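Side-chain contact in aminotransferase (Streptomyces pactum, PDB 4ZM4), which is a pyridoxal-phosphate-dependent enzyme of the class-III aminotransferase family, here holding the ligand P3B in its pocket: residues Glu218-Asn223 and Asn363-Leu368. The protein carries 1 engineered substitution. Numbering follows the deposited sequence.
Sequences EPVLAN and NRVGTL. With P3B ((3E,4R,5R)-4,5-dihydroxy-3-{[(Z)-{3-hydroxy-2-methyl-5-[(phosphonooxy)methyl]pyridin-4(1H)-ylidene}methyl]imino}cyclohex-1-ene-1-carboxylic acid), chain H.
Val220 and Ala222 meet Val365 and Leu368 at the end of a tight β hairpin, a buried apolar join within the fold type I architecture of class-III aminotransferases. The loop 218-223 follows strand 212-217 of the seven-stranded sheet, whereas strands 360-365 and 368-373 of the hairpin belong to the separate three-stranded antiparallel sheet. Glu218 opens the loop and faces the ligand: its CD lies 3.9 Å from methyl CAA of P3B. Carboxylate OE1 accepts a hydrogen bond from Ala222 N (2.8 Å) on its syn side, though well out of the carboxylate plane, so the acid ties the loop back on itself; a carboxylate suits this place because OE2 remains to take Tyr150 N and Asn223. Two residues on, Val220 points at the hairpin. Its CG1, anti to the backbone N (chi1 174°), reaches tip to tip toward CG2 of Val365 at 4.2 Å; both valines are buried, and their purely hydrocarbon branches suit a place where a polar atom would need a partner. Ala222 continues the apolar patch with a single methyl, CB, in loose contact 4.4 Å from CD2 of the longer Leu368. Val365 and Leu368 are the end residues of a type II' turn and pair through two backbone bonds, one being Val365 N to Leu368 O at 2.9 Å. Gly366, at its first corner, adopts the positive phi (67°) readily since it has no CB. Beside it, Arg364 NH1 bonds to Gly366 O, while its NE and NH2 form salt bridges to Glu346 and Glu339 of helix 334-355. Asn223 closes the loop with an amide that can both donate and accept: ND2 gives hydrogen bonds to P3B OAE (2.8 Å) and, from above the carboxylate plane, to Glu218 OE2 (3.0 Å), and OD1 accepts from P3B OAG at 2.6 Å.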
loop_
_atom_site.group_PDB
_atom_site.type_symbol
_atom_site.label_atom_id
_atom_site.label_comp_id
_atom_site.label_asym_id
_atom_site.label_seq_id
_atom_site.Cartn_x
_atom_site.Cartn_y
_atom_site.Cartn_z
ATOM N N GLU B 218 -3.201 -15.377 -12.244
ATOM C CA GLU B 218 -3.893 -14.365 -13.040
ATOM C C GLU B 218 -4.803 -15.108 -13.986
ATOM O O GLU B 218 -4.340 -15.742 -14.933
ATOM C CB GLU B 218 -2.925 -13.504 -13.862
ATOM C CG GLU B 218 -2.090 -12.519 -13.057
ATOM C CD GLU B 218 -1.252 -11.627 -13.949
ATOM O OE1 GLU B 218 -1.810 -11.036 -14.922
ATOM O OE2 GLU B 218 -0.029 -11.506 -13.700
ATOM N N PRO B 219 -6.133 -15.034 -13.759
ATOM C CA PRO B 219 -7.001 -15.905 -14.574
ATOM C C PRO B 219 -6.849 -15.609 -16.067
ATOM O O PRO B 219 -6.937 -16.519 -16.878
ATOM C CB PRO B 219 -8.417 -15.593 -14.067
ATOM C CG PRO B 219 -8.240 -14.849 -12.805
ATOM C CD PRO B 219 -6.909 -14.199 -12.827
ATOM N N VAL B 220 -6.675 -14.355 -16.417
ATOM C CA VAL B 220 -6.111 -13.986 -17.716
ATOM C C VAL B 220 -4.738 -13.406 -17.412
ATOM O O VAL B 220 -4.614 -12.506 -16.587
ATOM C CB VAL B 220 -6.902 -12.883 -18.416
ATOM C CG1 VAL B 220 -6.187 -12.444 -19.688
ATOM C CG2 VAL B 220 -8.289 -13.349 -18.750
ATOM N N LEU B 221 -3.694 -13.943 -18.024
ATOM C CA LEU B 221 -2.344 -13.436 -17.801
ATOM C C LEU B 221 -2.242 -12.087 -18.503
ATOM O O LEU B 221 -2.205 -12.044 -19.734
ATOM C CB LEU B 221 -1.285 -14.401 -18.342
ATOM C CG LEU B 221 0.169 -13.871 -18.357
ATOM C CD1 LEU B 221 0.576 -13.350 -16.995
ATOM C CD2 LEU B 221 1.156 -14.928 -18.821
ATOM N N ALA B 222 -2.180 -10.995 -17.737
ATOM C CA ALA B 222 -2.105 -9.634 -18.332
ATOM C C ALA B 222 -0.715 -8.965 -18.261
ATOM O O ALA B 222 -0.386 -8.183 -19.146
ATOM C CB ALA B 222 -3.139 -8.742 -17.711
ATOM N N ASN B 223 0.121 -9.313 -17.270
ATOM C CA ASN B 223 1.472 -8.742 -17.134
ATOM C C ASN B 223 2.560 -9.413 -18.003
ATOM O O ASN B 223 3.766 -9.286 -17.748
ATOM C CB ASN B 223 1.927 -8.807 -15.669
ATOM C CG ASN B 223 1.114 -7.938 -14.749
ATOM O OD1 ASN B 223 1.344 -6.728 -14.631
ATOM N ND2 ASN B 223 0.217 -8.546 -14.031
ATOM N N ASN B 363 -3.387 -9.969 -28.780
ATOM C CA ASN B 363 -4.351 -10.711 -27.967
ATOM C C ASN B 363 -5.277 -9.708 -27.279
ATOM O O ASN B 363 -4.838 -8.658 -26.872
ATOM C CB ASN B 363 -3.671 -11.577 -26.895
ATOM C CG ASN B 363 -2.948 -12.802 -27.460
ATOM O OD1 ASN B 363 -1.842 -13.138 -27.003
ATOM N ND2 ASN B 363 -3.580 -13.515 -28.382
ATOM N N ARG B 364 -6.549 -10.037 -27.164
ATOM C CA ARG B 364 -7.466 -9.150 -26.529
ATOM C C ARG B 364 -8.513 -9.878 -25.676
ATOM O O ARG B 364 -9.028 -10.921 -26.055
ATOM C CB ARG B 364 -8.160 -8.288 -27.583
ATOM C CG ARG B 364 -9.023 -7.167 -26.987
ATOM C CD ARG B 364 -9.590 -6.251 -28.071
ATOM N NE ARG B 364 -10.550 -6.945 -28.929
ATOM C CZ ARG B 364 -11.812 -7.219 -28.600
ATOM N NH1 ARG B 364 -12.300 -6.876 -27.416
ATOM N NH2 ARG B 364 -12.600 -7.847 -29.477
ATOM N N VAL B 365 -8.810 -9.323 -24.508
ATOM C CA VAL B 365 -9.930 -9.756 -23.714
ATOM C C VAL B 365 -10.593 -8.459 -23.238
ATOM O O VAL B 365 -10.118 -7.811 -22.269
ATOM C CB VAL B 365 -9.511 -10.647 -22.518
ATOM C CG1 VAL B 365 -10.739 -11.128 -21.771
ATOM C CG2 VAL B 365 -8.686 -11.844 -22.969
ATOM N N GLY B 366 -11.653 -8.071 -23.960
ATOM C CA GLY B 366 -12.355 -6.857 -23.726
ATOM C C GLY B 366 -11.453 -5.691 -24.053
ATOM O O GLY B 366 -10.936 -5.591 -25.155
ATOM N N THR B 367 -11.240 -4.822 -23.065
ATOM C CA THR B 367 -10.402 -3.649 -23.228
ATOM C C THR B 367 -8.960 -3.890 -22.769
ATOM O O THR B 367 -8.154 -2.957 -22.697
ATOM C CB THR B 367 -11.019 -2.464 -22.450
ATOM O OG1 THR B 367 -11.435 -2.880 -21.140
ATOM C CG2 THR B 367 -12.211 -1.936 -23.196
ATOM N N LEU B 368 -8.654 -5.130 -22.412
ATOM C CA LEU B 368 -7.294 -5.551 -22.046
ATOM C C LEU B 368 -6.722 -6.092 -23.347
ATOM O O LEU B 368 -7.382 -6.878 -24.042
ATOM C CB LEU B 368 -7.381 -6.657 -21.037
ATOM C CG LEU B 368 -6.628 -6.676 -19.737
ATOM C CD1 LEU B 368 -6.669 -5.356 -19.009
ATOM C CD2 LEU B 368 -7.249 -7.755 -18.890
HETATM O OAH P3B H . 1.265 -3.624 -5.596
HETATM P PBA P3B H . 0.243 -3.137 -6.706
HETATM O OAI P3B H . 1.119 -2.465 -7.720
HETATM O OAC P3B H . -0.808 -2.169 -6.189
HETATM O OAQ P3B H . -0.346 -4.594 -7.278
HETATM C CAM P3B H . 0.503 -5.773 -7.464
HETATM C CAV P3B H . -0.088 -6.535 -8.442
HETATM C CAL P3B H . -0.795 -7.655 -8.031
HETATM N NAP P3B H . -1.440 -8.417 -8.996
HETATM C CAU P3B H . -1.400 -8.068 -10.326
HETATM C CAA P3B H . -2.012 -8.841 -11.277
HETATM C CAW P3B H . -0.695 -7.019 -10.721
HETATM O OAE P3B H . -0.692 -6.733 -12.042
HETATM C CAX P3B H . -0.037 -6.181 -9.819
HETATM C CAJ P3B H . 0.725 -5.052 -10.285
HETATM N NAO P3B H . 0.967 -4.846 -11.624
HETATM C CAT P3B H . 1.787 -3.844 -12.076
HETATM C CAK P3B H . 2.621 -3.023 -11.267
HETATM C CAS P3B H . 3.502 -2.069 -11.766
HETATM C CAR P3B H . 4.263 -1.238 -10.923
HETATM O OAD P3B H . 4.970 -0.316 -11.361
HETATM O OAB P3B H . 4.340 -1.418 -9.732
HETATM C CAN P3B H . 3.465 -1.693 -13.051
HETATM C CAY P3B H . 2.506 -2.409 -14.017
HETATM O OAF P3B H . 3.310 -2.547 -15.204
HETATM C CAZ P3B H . 1.893 -3.777 -13.509
HETATM O OAG P3B H . 0.674 -4.249 -14.191
#